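Local coordinates for protein arginine kinase (Anthopleura japonica, PDB 4RF6) that catalyses the reversible transfer of a phosphoryl group from ATP to L-arginine, giving phosphoarginine and ADP, with two tandem kinase repeats in one monomeric chain, at residues P295-H300 / M359-E364; H291-H296 / A329-I334; N17-P22 / L38-F43; E44-K49 / T83-L88; V486-K491 / L616-T621. All coordinates share one frame; numbering follows the deposited sequence.

Contact 1: P295-H300 / M359-E364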
# COMPACT_ATOMS: atom_id res chain seq x y z
N PRO A 295 1.77 15.40 10.99
CA PRO A 295 1.73 16.86 10.84
C PRO A 295 1.73 17.60 12.18
O PRO A 295 2.17 18.75 12.24
CB PRO A 295 0.42 17.11 10.09
CG PRO A 295 -0.44 15.94 10.42
CD PRO A 295 0.51 14.77 10.56
N HIS A 296 1.25 16.96 13.24
CA HIS A 296 1.22 17.58 14.56
C HIS A 296 2.60 17.56 15.22
O HIS A 296 3.04 18.56 15.79
CB HIS A 296 0.21 16.88 15.47
CG HIS A 296 -1.21 16.99 15.01
ND1 HIS A 296 -1.88 15.95 14.41
CD2 HIS A 296 -2.09 18.02 15.07
CE1 HIS A 296 -3.11 16.33 14.12
NE2 HIS A 296 -3.26 17.58 14.51
N ALA A 297 3.27 16.42 15.16
CA ALA A 297 4.59 16.26 15.76
C ALA A 297 5.61 17.22 15.13
O ALA A 297 6.57 17.63 15.78
CB ALA A 297 5.07 14.82 15.65
N LYS A 298 5.37 17.56 13.87
CA LYS A 298 6.22 18.49 13.12
C LYS A 298 6.28 19.87 13.78
O LYS A 298 7.32 20.54 13.77
CB LYS A 298 5.71 18.60 11.68
CG LYS A 298 6.45 19.61 10.81
CD LYS A 298 7.96 19.37 10.79
CE LYS A 298 8.65 20.23 9.74
NZ LYS A 298 8.15 21.63 9.74
N GLU A 299 5.16 20.29 14.35
CA GLU A 299 5.04 21.61 14.97
C GLU A 299 5.40 21.59 16.45
O GLU A 299 5.34 22.62 17.13
CB GLU A 299 3.62 22.16 14.78
CG GLU A 299 3.04 21.95 13.37
CD GLU A 299 3.86 22.64 12.29
OE1 GLU A 299 4.48 23.68 12.59
OE2 GLU A 299 3.87 22.14 11.14
N HIS A 300 5.76 20.42 16.97
CA HIS A 300 6.17 20.29 18.37
C HIS A 300 7.60 20.80 18.52
O HIS A 300 8.43 20.62 17.63
CB HIS A 300 6.07 18.83 18.82
CG HIS A 300 6.08 18.65 20.31
ND1 HIS A 300 7.23 18.39 21.02
CD2 HIS A 300 5.07 18.67 21.21
CE1 HIS A 300 6.93 18.26 22.30
NE2 HIS A 300 5.63 18.43 22.45
N MET A 359 5.83 9.14 16.68
CA MET A 359 4.46 8.66 16.65
C MET A 359 3.73 8.99 17.95
O MET A 359 2.58 9.43 17.93
CB MET A 359 4.39 7.16 16.35
CG MET A 359 2.97 6.64 16.11
SD MET A 359 2.91 4.94 15.51
CE MET A 359 3.17 4.03 17.04
N GLU A 360 4.40 8.80 19.09
CA GLU A 360 3.80 9.11 20.38
C GLU A 360 3.48 10.60 20.53
O GLU A 360 2.54 10.97 21.23
CB GLU A 360 4.70 8.62 21.52
CG GLU A 360 4.70 7.11 21.69
CD GLU A 360 3.36 6.57 22.17
OE1 GLU A 360 2.65 7.30 22.90
OE2 GLU A 360 3.02 5.41 21.83
N LEU A 361 4.27 11.44 19.87
CA LEU A 361 4.00 12.87 19.80
C LEU A 361 2.71 13.16 19.05
O LEU A 361 1.87 13.93 19.50
CB LEU A 361 5.15 13.61 19.11
CG LEU A 361 6.41 14.00 19.89
CD1 LEU A 361 7.23 14.98 19.06
CD2 LEU A 361 6.07 14.60 21.25
N GLU A 362 2.56 12.54 17.88
CA GLU A 362 1.34 12.67 17.08
C GLU A 362 0.13 12.18 17.88
O GLU A 362 -0.93 12.81 17.87
CB GLU A 362 1.47 11.89 15.77
CG GLU A 362 0.33 12.13 14.77
CD GLU A 362 0.36 13.52 14.18
OE1 GLU A 362 1.43 14.16 14.24
OE2 GLU A 362 -0.69 13.98 13.67
N LYS A 363 0.30 11.06 18.59
CA LYS A 363 -0.79 10.47 19.37
C LYS A 363 -1.22 11.35 20.55
O LYS A 363 -2.41 11.45 20.86
CB LYS A 363 -0.40 9.07 19.86
CG LYS A 363 -0.44 8.01 18.77
CD LYS A 363 0.39 6.79 19.14
CE LYS A 363 -0.16 6.07 20.36
NZ LYS A 363 0.59 4.81 20.64
N GLU A 364 -0.24 11.98 21.20
CA GLU A 364 -0.52 12.90 22.31
C GLU A 364 -1.35 14.06 21.81
O GLU A 364 -2.32 14.46 22.45
CB GLU A 364 0.78 13.45 22.90
CG GLU A 364 1.55 12.53 23.84
CD GLU A 364 2.82 13.18 24.36
OE1 GLU A 364 2.91 14.43 24.29
OE2 GLU A 364 3.73 12.46 24.81

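Contact 2: H291-H296 / A329-I334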
# COMPACT_ATOMS: atom_id res chain seq x y z
N HIS A 291 7.64 5.80 5.90
CA HIS A 291 6.71 6.87 5.60
C HIS A 291 5.65 6.96 6.69
O HIS A 291 4.93 6.00 6.96
CB HIS A 291 6.06 6.68 4.23
CG HIS A 291 7.01 6.88 3.09
ND1 HIS A 291 6.58 6.99 1.78
CD2 HIS A 291 8.36 6.99 3.06
CE1 HIS A 291 7.63 7.17 0.99
NE2 HIS A 291 8.72 7.17 1.75
N VAL A 292 5.56 8.13 7.34
CA VAL A 292 4.68 8.29 8.49
C VAL A 292 3.99 9.65 8.46
O VAL A 292 4.59 10.66 8.07
CB VAL A 292 5.44 8.08 9.81
CG1 VAL A 292 6.50 9.17 10.01
CG2 VAL A 292 4.48 8.06 10.99
N LYS A 293 2.72 9.68 8.86
CA LYS A 293 1.94 10.91 8.85
C LYS A 293 1.97 11.57 10.22
O LYS A 293 1.31 11.11 11.15
CB LYS A 293 0.49 10.62 8.45
CG LYS A 293 -0.42 11.83 8.40
CD LYS A 293 -1.62 11.55 7.51
CE LYS A 293 -2.44 12.80 7.22
NZ LYS A 293 -3.20 13.29 8.40
N ILE A 294 2.76 12.63 10.34
CA ILE A 294 2.94 13.31 11.62
C ILE A 294 2.89 14.85 11.51
O ILE A 294 3.83 15.53 11.91
CB ILE A 294 4.27 12.87 12.28
CG1 ILE A 294 5.41 12.90 11.26
CG2 ILE A 294 4.15 11.46 12.86
CD1 ILE A 294 6.78 12.53 11.84
N PRO A 295 1.77 15.40 10.99
CA PRO A 295 1.73 16.86 10.84
C PRO A 295 1.73 17.60 12.18
O PRO A 295 2.17 18.75 12.24
CB PRO A 295 0.42 17.11 10.09
CG PRO A 295 -0.44 15.94 10.42
CD PRO A 295 0.51 14.77 10.56
N HIS A 296 1.25 16.96 13.24
CA HIS A 296 1.22 17.58 14.56
C HIS A 296 2.60 17.56 15.22
O HIS A 296 3.04 18.56 15.79
CB HIS A 296 0.21 16.88 15.47
CG HIS A 296 -1.21 16.99 15.01
ND1 HIS A 296 -1.88 15.95 14.41
CD2 HIS A 296 -2.09 18.02 15.07
CE1 HIS A 296 -3.11 16.33 14.12
NE2 HIS A 296 -3.26 17.58 14.51
N ALA A 329 -0.63 15.15 2.64
CA ALA A 329 -0.29 16.21 3.58
C ALA A 329 0.06 15.60 4.93
O ALA A 329 -0.62 14.70 5.41
CB ALA A 329 -1.45 17.20 3.73
N GLY A 330 1.15 16.09 5.53
CA GLY A 330 1.57 15.62 6.83
C GLY A 330 2.43 14.37 6.81
O GLY A 330 2.92 13.95 7.86
N VAL A 331 2.61 13.78 5.63
CA VAL A 331 3.41 12.56 5.49
C VAL A 331 4.90 12.86 5.31
O VAL A 331 5.28 13.66 4.45
CB VAL A 331 2.91 11.68 4.33
CG1 VAL A 331 3.71 10.39 4.26
CG2 VAL A 331 1.43 11.38 4.47
N TYR A 332 5.74 12.21 6.11
CA TYR A 332 7.18 12.43 6.06
C TYR A 332 7.95 11.14 5.82
O TYR A 332 7.55 10.07 6.29
CB TYR A 332 7.67 13.11 7.34
CG TYR A 332 7.27 14.57 7.45
CD1 TYR A 332 5.96 14.93 7.75
CD2 TYR A 332 8.20 15.58 7.26
CE1 TYR A 332 5.59 16.25 7.84
CE2 TYR A 332 7.84 16.91 7.35
CZ TYR A 332 6.53 17.24 7.64
OH TYR A 332 6.17 18.56 7.74
N ASP A 333 9.04 11.24 5.06
CA ASP A 333 9.96 10.13 4.89
C ASP A 333 11.02 10.26 5.97
O ASP A 333 11.84 11.17 5.94
CB ASP A 333 10.60 10.19 3.50
CG ASP A 333 11.56 9.03 3.23
OD1 ASP A 333 11.48 8.00 3.93
OD2 ASP A 333 12.38 9.14 2.29
N ILE A 334 10.97 9.37 6.95
CA ILE A 334 11.98 9.34 8.00
C ILE A 334 13.10 8.40 7.54
O ILE A 334 12.83 7.27 7.15
CB ILE A 334 11.39 8.86 9.34
CG1 ILE A 334 10.07 9.57 9.62
CG2 ILE A 334 12.36 9.13 10.49
CD1 ILE A 334 10.21 11.08 9.69
O HOH W 1 10.43 8.34 -0.23

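Contact 3: N17-P22 / L38-F43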
# COMPACT_ATOMS: atom_id res chain seq x y z
N ASN A 17 46.62 13.35 -18.02
CA ASN A 17 46.86 13.06 -16.61
C ASN A 17 47.23 14.33 -15.85
O ASN A 17 48.15 14.34 -15.04
CB ASN A 17 47.94 11.99 -16.45
CG ASN A 17 47.83 11.23 -15.14
OD1 ASN A 17 46.74 11.09 -14.58
ND2 ASN A 17 48.96 10.72 -14.65
N ALA A 18 46.51 15.41 -16.15
CA ALA A 18 46.76 16.71 -15.53
C ALA A 18 45.65 17.01 -14.52
O ALA A 18 44.57 16.42 -14.57
CB ALA A 18 46.82 17.79 -16.60
N PHE A 19 45.93 17.93 -13.60
CA PHE A 19 44.95 18.33 -12.59
C PHE A 19 43.68 18.81 -13.28
O PHE A 19 43.75 19.57 -14.25
CB PHE A 19 45.53 19.43 -11.69
CG PHE A 19 44.61 19.85 -10.59
CD1 PHE A 19 43.74 20.92 -10.76
CD2 PHE A 19 44.61 19.17 -9.38
CE1 PHE A 19 42.89 21.31 -9.75
CE2 PHE A 19 43.76 19.56 -8.36
CZ PHE A 19 42.90 20.63 -8.54
N PRO A 20 42.51 18.36 -12.80
CA PRO A 20 41.27 18.77 -13.46
C PRO A 20 40.90 20.22 -13.13
O PRO A 20 40.22 20.47 -12.13
CB PRO A 20 40.23 17.80 -12.88
CG PRO A 20 40.76 17.44 -11.54
CD PRO A 20 42.27 17.46 -11.66
N ASP A 21 41.35 21.16 -13.97
CA ASP A 21 40.98 22.57 -13.86
C ASP A 21 39.49 22.88 -13.63
O ASP A 21 39.17 23.81 -12.89
CB ASP A 21 41.49 23.37 -15.07
CG ASP A 21 42.98 23.70 -15.00
OD1 ASP A 21 43.58 23.53 -13.92
OD2 ASP A 21 43.53 24.14 -16.03
N PRO A 22 38.56 22.13 -14.29
CA PRO A 22 37.14 22.43 -14.07
C PRO A 22 36.67 22.35 -12.61
O PRO A 22 35.56 22.80 -12.32
CB PRO A 22 36.44 21.35 -14.90
CG PRO A 22 37.38 21.09 -16.01
CD PRO A 22 38.75 21.19 -15.41
N LEU A 38 40.52 17.16 -3.53
CA LEU A 38 41.52 16.95 -4.57
C LEU A 38 42.26 18.26 -4.81
O LEU A 38 41.90 19.05 -5.69
CB LEU A 38 40.92 16.45 -5.87
CG LEU A 38 41.98 16.11 -6.93
CD1 LEU A 38 42.61 14.75 -6.66
CD2 LEU A 38 41.40 16.17 -8.32
N THR A 39 43.29 18.49 -4.00
CA THR A 39 44.15 19.66 -4.12
C THR A 39 45.29 19.30 -5.07
O THR A 39 45.55 18.11 -5.29
CB THR A 39 44.69 20.09 -2.74
OG1 THR A 39 45.49 19.05 -2.19
CG2 THR A 39 43.53 20.40 -1.78
N PRO A 40 45.95 20.31 -5.66
CA PRO A 40 47.03 20.06 -6.63
C PRO A 40 48.11 19.14 -6.08
O PRO A 40 48.69 18.35 -6.83
CB PRO A 40 47.61 21.46 -6.86
CG PRO A 40 46.46 22.38 -6.66
CD PRO A 40 45.62 21.75 -5.57
N LYS A 41 48.37 19.22 -4.78
CA LYS A 41 49.39 18.39 -4.16
C LYS A 41 48.92 16.94 -3.97
O LYS A 41 49.71 16.00 -4.15
CB LYS A 41 49.83 18.99 -2.83
CG LYS A 41 50.69 20.24 -2.98
CD LYS A 41 51.92 19.96 -3.84
CE LYS A 41 52.90 21.13 -3.82
NZ LYS A 41 54.19 20.80 -4.47
N VAL A 42 47.66 16.77 -3.59
CA VAL A 42 47.05 15.45 -3.54
C VAL A 42 47.12 14.83 -4.93
O VAL A 42 47.49 13.66 -5.08
CB VAL A 42 45.58 15.49 -3.06
CG1 VAL A 42 44.92 14.12 -3.22
CG2 VAL A 42 45.51 15.93 -1.61
N PHE A 43 46.79 15.62 -5.95
CA PHE A 43 46.84 15.15 -7.33
C PHE A 43 48.26 14.74 -7.74
O PHE A 43 48.47 13.65 -8.28
CB PHE A 43 46.30 16.20 -8.31
CG PHE A 43 46.12 15.67 -9.71
CD1 PHE A 43 44.97 14.98 -10.06
CD2 PHE A 43 47.12 15.83 -10.67
CE1 PHE A 43 44.80 14.48 -11.34
CE2 PHE A 43 46.96 15.32 -11.95
CZ PHE A 43 45.80 14.65 -12.29

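Contact 4: E44-K49 / T83-L88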
# COMPACT_ATOMS: atom_id res chain seq x y z
N GLU A 44 49.23 15.62 -7.49
CA GLU A 44 50.63 15.34 -7.81
C GLU A 44 51.14 14.06 -7.15
O GLU A 44 51.80 13.24 -7.78
CB GLU A 44 51.53 16.52 -7.41
CG GLU A 44 51.61 17.65 -8.43
CD GLU A 44 52.64 18.70 -8.06
OE1 GLU A 44 53.36 18.53 -7.05
OE2 GLU A 44 52.74 19.72 -8.79
N SER A 45 50.81 13.90 -5.87
CA SER A 45 51.28 12.75 -5.09
C SER A 45 50.73 11.41 -5.58
O SER A 45 51.38 10.37 -5.42
CB SER A 45 50.91 12.96 -3.61
OG SER A 45 51.23 11.82 -2.84
N LEU A 46 49.54 11.44 -6.18
CA LEU A 46 48.80 10.21 -6.47
C LEU A 46 48.57 9.92 -7.96
O LEU A 46 48.13 8.83 -8.31
CB LEU A 46 47.44 10.24 -5.75
CG LEU A 46 47.44 10.27 -4.23
CD1 LEU A 46 46.02 10.31 -3.70
CD2 LEU A 46 48.17 9.05 -3.68
N LYS A 47 48.89 10.88 -8.83
CA LYS A 47 48.53 10.76 -10.25
C LYS A 47 49.21 9.62 -11.02
O LYS A 47 48.74 9.24 -12.10
CB LYS A 47 48.76 12.09 -10.98
CG LYS A 47 50.22 12.47 -11.12
CD LYS A 47 50.35 13.86 -11.72
CE LYS A 47 51.79 14.14 -12.14
NZ LYS A 47 51.95 15.53 -12.64
N ASN A 48 50.29 9.07 -10.47
CA ASN A 48 51.02 8.01 -11.16
C ASN A 48 50.82 6.61 -10.56
O ASN A 48 51.33 5.62 -11.09
CB ASN A 48 52.51 8.34 -11.24
CG ASN A 48 52.79 9.56 -12.10
OD1 ASN A 48 52.20 9.73 -13.17
ND2 ASN A 48 53.69 10.43 -11.64
N LYS A 49 50.08 6.54 -9.46
CA LYS A 49 49.82 5.27 -8.78
C LYS A 49 48.66 4.51 -9.42
O LYS A 49 47.67 5.11 -9.84
CB LYS A 49 49.52 5.51 -7.30
CG LYS A 49 50.58 6.33 -6.58
CD LYS A 49 50.48 6.18 -5.07
CE LYS A 49 51.56 7.00 -4.37
NZ LYS A 49 51.50 6.83 -2.90
N THR A 83 42.69 2.66 -0.19
CA THR A 83 43.96 2.80 0.52
C THR A 83 45.01 3.50 -0.34
O THR A 83 45.67 4.43 0.12
CB THR A 83 44.50 1.43 0.95
OG1 THR A 83 43.63 0.88 1.94
CG2 THR A 83 45.91 1.56 1.54
N LEU A 84 45.15 3.05 -1.58
CA LEU A 84 46.17 3.62 -2.46
C LEU A 84 45.90 5.10 -2.70
O LEU A 84 46.83 5.91 -2.78
CB LEU A 84 46.26 2.85 -3.78
CG LEU A 84 47.49 3.12 -4.65
CD1 LEU A 84 48.76 2.59 -3.99
CD2 LEU A 84 47.34 2.52 -6.05
N PHE A 85 44.62 5.45 -2.79
CA PHE A 85 44.21 6.84 -2.94
C PHE A 85 43.60 7.36 -1.64
O PHE A 85 42.73 8.24 -1.65
CB PHE A 85 43.23 6.99 -4.11
CG PHE A 85 43.73 6.38 -5.39
CD1 PHE A 85 44.89 6.85 -6.00
CD2 PHE A 85 43.05 5.32 -5.99
CE1 PHE A 85 45.35 6.29 -7.17
CE2 PHE A 85 43.51 4.75 -7.16
CZ PHE A 85 44.66 5.24 -7.76
N GLY A 86 44.07 6.81 -0.53
CA GLY A 86 43.65 7.21 0.81
C GLY A 86 43.63 8.70 1.13
O GLY A 86 42.65 9.20 1.68
N PRO A 87 44.72 9.42 0.81
CA PRO A 87 44.75 10.87 1.09
C PRO A 87 43.54 11.62 0.52
O PRO A 87 43.17 12.67 1.06
CB PRO A 87 46.03 11.32 0.39
CG PRO A 87 46.93 10.13 0.49
CD PRO A 87 46.03 8.92 0.36
N LEU A 88 42.94 11.08 -0.54
CA LEU A 88 41.71 11.64 -1.09
C LEU A 88 40.49 11.06 -0.39
O LEU A 88 39.70 11.80 0.22
CB LEU A 88 41.63 11.39 -2.60
CG LEU A 88 40.36 11.90 -3.29
CD1 LEU A 88 40.23 13.40 -3.11
CD2 LEU A 88 40.36 11.55 -4.75
O HOH W 2 49.27 6.08 -1.49

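Contact 5: V486-K491 / L616-T621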
# COMPACT_ATOMS: atom_id res chain seq x y z
N VAL A 486 -25.50 -7.83 -2.39
CA VAL A 486 -25.44 -7.86 -0.92
C VAL A 486 -24.05 -7.45 -0.45
O VAL A 486 -23.04 -7.79 -1.07
CB VAL A 486 -25.84 -9.23 -0.31
CG1 VAL A 486 -27.28 -9.57 -0.61
CG2 VAL A 486 -24.91 -10.34 -0.78
N ALA A 487 -24.00 -6.70 0.64
CA ALA A 487 -22.75 -6.40 1.31
C ALA A 487 -22.56 -7.45 2.40
O ALA A 487 -23.50 -7.78 3.11
CB ALA A 487 -22.79 -5.02 1.92
N ARG A 488 -21.34 -7.95 2.55
CA ARG A 488 -21.05 -8.91 3.61
C ARG A 488 -19.67 -8.62 4.18
O ARG A 488 -18.80 -8.09 3.48
CB ARG A 488 -21.12 -10.35 3.08
CG ARG A 488 -22.51 -10.84 2.67
CD ARG A 488 -23.41 -11.06 3.90
NE ARG A 488 -24.69 -11.65 3.52
CZ ARG A 488 -25.79 -10.95 3.25
NH1 ARG A 488 -25.77 -9.62 3.32
NH2 ARG A 488 -26.91 -11.58 2.91
N ASN A 489 -19.47 -8.95 5.45
CA ASN A 489 -18.13 -8.90 6.03
C ASN A 489 -17.76 -10.25 6.63
O ASN A 489 -18.63 -10.98 7.11
CB ASN A 489 -18.01 -7.75 7.03
CG ASN A 489 -18.07 -6.39 6.36
OD1 ASN A 489 -17.05 -5.84 5.95
ND2 ASN A 489 -19.28 -5.85 6.21
N VAL A 490 -16.47 -10.59 6.56
CA VAL A 490 -16.01 -11.93 6.93
C VAL A 490 -15.86 -12.10 8.44
O VAL A 490 -15.23 -11.27 9.11
CB VAL A 490 -14.70 -12.30 6.19
CG1 VAL A 490 -14.25 -13.69 6.58
CG2 VAL A 490 -14.89 -12.21 4.69
N LYS A 491 -16.45 -13.16 8.98
CA LYS A 491 -16.44 -13.39 10.42
C LYS A 491 -15.02 -13.58 10.94
O LYS A 491 -14.18 -14.18 10.27
CB LYS A 491 -17.31 -14.61 10.78
CG LYS A 491 -17.57 -14.74 12.27
CD LYS A 491 -18.42 -15.96 12.59
CE LYS A 491 -18.63 -16.08 14.10
NZ LYS A 491 -19.47 -17.24 14.46
N LEU A 616 -16.34 -19.49 5.02
CA LEU A 616 -15.71 -18.39 5.76
C LEU A 616 -16.51 -17.87 6.95
O LEU A 616 -15.93 -17.45 7.96
CB LEU A 616 -15.42 -17.22 4.82
CG LEU A 616 -14.53 -17.52 3.62
CD1 LEU A 616 -14.31 -16.28 2.77
CD2 LEU A 616 -13.20 -18.09 4.08
N GLY A 617 -17.83 -17.87 6.83
CA GLY A 617 -18.68 -17.24 7.84
C GLY A 617 -18.76 -15.73 7.65
O GLY A 617 -17.80 -15.11 7.19
N PHE A 618 -19.90 -15.15 8.02
CA PHE A 618 -20.11 -13.70 7.94
C PHE A 618 -20.31 -13.10 9.32
O PHE A 618 -20.73 -13.80 10.25
CB PHE A 618 -21.34 -13.39 7.08
CG PHE A 618 -21.23 -13.88 5.67
CD1 PHE A 618 -20.03 -13.80 4.97
CD2 PHE A 618 -22.34 -14.44 5.04
CE1 PHE A 618 -19.94 -14.26 3.66
CE2 PHE A 618 -22.25 -14.90 3.73
CZ PHE A 618 -21.05 -14.81 3.04
N GLN A 619 -20.03 -11.81 9.46
CA GLN A 619 -20.34 -11.08 10.68
C GLN A 619 -21.85 -10.80 10.73
O GLN A 619 -22.43 -10.29 9.76
CB GLN A 619 -19.55 -9.77 10.74
CG GLN A 619 -18.03 -10.00 10.67
CD GLN A 619 -17.22 -8.73 10.86
OE1 GLN A 619 -17.59 -7.85 11.64
NE2 GLN A 619 -16.11 -8.64 10.14
N HIS A 620 -22.47 -11.13 11.85
CA HIS A 620 -23.93 -11.20 11.92
C HIS A 620 -24.35 -11.17 13.39
O HIS A 620 -23.71 -11.79 14.23
CB HIS A 620 -24.38 -12.51 11.27
CG HIS A 620 -25.87 -12.68 11.16
ND1 HIS A 620 -26.63 -13.26 12.16
CD2 HIS A 620 -26.72 -12.38 10.16
CE1 HIS A 620 -27.89 -13.30 11.78
NE2 HIS A 620 -27.98 -12.77 10.57
N THR A 621 -25.41 -10.42 13.70
CA THR A 621 -26.05 -10.52 15.02
C THR A 621 -27.55 -10.67 14.84
O THR A 621 -28.08 -10.40 13.76
CB THR A 621 -25.78 -9.29 15.92
OG1 THR A 621 -26.45 -8.14 15.39
CG2 THR A 621 -24.28 -9.01 16.02
O HOH W 3 -21.64 -9.33 7.27

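Contact 1: P295-H300 / M359-E364
His296 and Glu362 form a histidine-carboxylate hydrogen bond between the short, weakly bonded helix 295-298 and the long helix 344-370 of the first repeat's C-terminal catalytic domain. Glu362 has CG anti to its backbone N (chi1 -171°), and the bend at chi2 carries CD toward helix 295-298. Its OE2 meets ND1 of the His296 ring at the edge, near the ring plane. The modelled separation of 2.4 Å between His296 ND1 and Glu362 OE2 is too short to be taken literally. The ring and the carboxylate are turned 41° apart. The other oxygen, Glu362 OE1, accepts from Ala297 N at 3.1 Å. It also takes a weak bond from His296 N at 3.0 Å, with a poor angle of 129°. Apolar contacts flank this polar group. Ala297 CB lies 3.7 Å from Leu361 CB. Leu361 CD2 sits over the centre of the His300 ring, 3.9 Å from its centroid, as a CH-pi contact. His300 ND1 is held by Asp302 N. One carboxylate therefore grips both a ring nitrogen and the backbone amides at the first turn of helix 295-298. The carboxylate probably keeps the proton of His296 on ND1, while NE2 has a weak bond with Lys369 NZ; the short distance is too doubtful to say more.

Contact 2: H291-H296 / A329-I334
Val292 turns CG1 between its backbone N and carbonyl carbon (chi1 65°), and Ile334 sets CG1 anti to its own carbonyl carbon (chi1 -46°). The two CG1 atoms meet at 3.6 Å. Ile294 CG1 approaches Tyr332 CD1 at 4.1 Å. On the sheet face of His291 and Asp333, opposite Val292 and Tyr332, the edge of the His291 ring points at Asp333, with His291 CD2 3.4 Å from Asp333 OD1. A water on His291 NE2 bonds only weakly to Asp333 OD2. The stronger partners of Asp333 are Ser289 and Arg287. His291 is a predicted ATP-binding residue.

Val292 and Tyr332 are an antiparallel hydrogen-bonded pair, with Val292 N to Tyr332 O at 3.0 Å and Tyr332 N to Val292 O at 2.8 Å. Ile294 N continues the ladder to Gly330 O at 2.8 Å. At the positive phi of Gly330 (85°) a side chain would press on the carbonyl O of Ala329, which calls for glycine. Pro295 CB packs 3.8 Å from Gly330 CA.

Strands 286-293 and 331-336 are neighbours in the eight-stranded sheet of the first repeat. Strand 127-136 flanks the first and strand 312-316 the second. Helix 344-370 packs on Ile294 through Glu362 and on Ile334 through Met351.

Contact 3: N17-P22 / L38-F43
Phe19 and Phe43 make the aromatic part of this contact, an offset edge-to-face pair. The edge of Phe19 points toward the face of Phe43, with centroids 5.7 Å apart and planes at 82°. Phe19 adds a CH-pi contact, since its CA sits over the centre of the Phe43 ring, 3.7 Å from the centroid. Phe19 CG is anti to the backbone N (chi1 -177°), and from there the ring reaches the start of helix 40-46.

Both segments belong to the small helical N-terminal domain of the phosphagen kinase fold. Asn17 closes helix 7-14 with a Schellman motif, and Thr39 is the N-cap of helix 40-46 with a weak capping bond from Val42 N. Helix 57-66 packs on the same cluster through Trp58, whose ring meets that of Phe43.

Apolar contacts surround the rings. Pro20 CD and Pro40 CG lie over opposite faces of Phe19, both displaced toward the rim. Phe19 CD2 touches Phe43 CB at 3.6 Å. Pro20 and Leu38 meet tip to tip, CG to CD2, at 3.5 Å.

Polar atoms take part without any hydrogen bond across the segments. Leu38 O lies at the edge of the Phe19 ring, 3.3 Å from CE2. Ala18 O approaches Phe43 CZ at 3.1 Å, and this oxygen accepts a hydrogen bond from Trp58 NE1. Asn17 ND2 bonds to Lys47 O.

Contact 4: E44-K49 / T83-L88
Leu84 is the first residue of 83-88 to meet 44-49, and it packs against Lys49. Its CG is anti to the backbone N (chi1 -166°), and its CD2 methyl comes to 3.9 Å from Lys49 CB. The lysine chain is extended beyond CG and crosses the leucine obliquely, with CD near Leu84 CD1. Leu84 O faces Leu46 CD2 at 3.5 Å. The same oxygen accepts from a water at 2.8 Å, and that water accepts from Lys49 NZ at 2.7 Å. The ammonium group is thus linked to a backbone carbonyl without touching it.

Phe85 comes next. It leaves helix 79-84 and is the N-cap residue of helix 86-96. Its ring edge points at two carbonyl oxygens, both near the ring plane. Lys49 O is 3.7 Å from Phe85 CZ, and Leu46 O is 3.9 Å from Phe85 CE1. These carbonyls belong to the first and last residues of a type I turn, in which Leu46 O also accepts from Lys49 N.

Pro87 CB meets Leu46 CD1 at 4.2 Å. Leu88 adds a marginal contact of its backbone N with the same methyl. Its side chain packs on Leu57 and Ile61 of helix 57-66, and on Val74, a substrate-binding residue by similarity. The contact joins helix 40-46 to the junction of helices 79-84 and 86-96, within the small helical N-terminal domain of phosphagen kinases.

Contact 5: V486-K491 / L616-T621
Arg488 of strand 479-488 packs on Phe618, in the eight-stranded antiparallel sheet region of the second repeat's catalytic domain. Segment 616-621 comes off helix 598-616. Residues 488-491 and 616-619 run in directions 103° apart. A single backbone bridge joins Val490 to Phe618.

Arg488 sets CG anti to its carbonyl carbon (chi1 -68°) and then bends at chi2. Its CD lies over one face of the Phe618 ring, toward the rim, 3.7 Å from Phe618 CD2. The guanidinium and ring planes are steeply inclined, and the group extends past the ring to other partners. Arg488 NH1 bonds to Ala487 O at 2.9 Å and to Thr636 O, NH2 forms a salt bridge with Glu696, and Tyr626 adds a cation-pi contact. These partners would compensate the charge of the buried Arg488.

Gln619 is extended beyond CG, and its amide passes beside Asn489 CB, 3.8 Å from NE2. Gln619 NE2 donates to Val490 O at 3.0 Å, from well above the carbonyl plane, and also to Ala494 O. Asn489 points its amide to Asp585. Val490 CG1 reaches Leu616 CB at 4.1 Å.

The backbone adds two bonds. Gln619 N donates to Asn489 O at 2.9 Å. Gly617 follows the helix with positive phi, and its O accepts from Lys491 N at 3.0 Å in an almost perfectly straight N-H...O line of 179°.

Overall arrangement
The contacts form two pairs and one single. Along the chain, contacts 3 and 4 come first, then contacts 2 and 1, then contact 5. Contacts 3 and 4 share helix 40-46, touch, and have centres 11 Å apart in the small helical N-terminal domain of the first repeat. Contacts 1 and 2 share Pro295 and His296, with centres 9 Å apart. Contact 2 pairs two strands of the first catalytic domain's sheet, and contact 1 ties the helix that follows one of them to helix 344-370. Their centres lie about 44 to 49 Å from those of contacts 3 and 4. Contacts 2 and 5 involve different eight-stranded sheets, one in each repeat, in keeping with two kinase units in one chain.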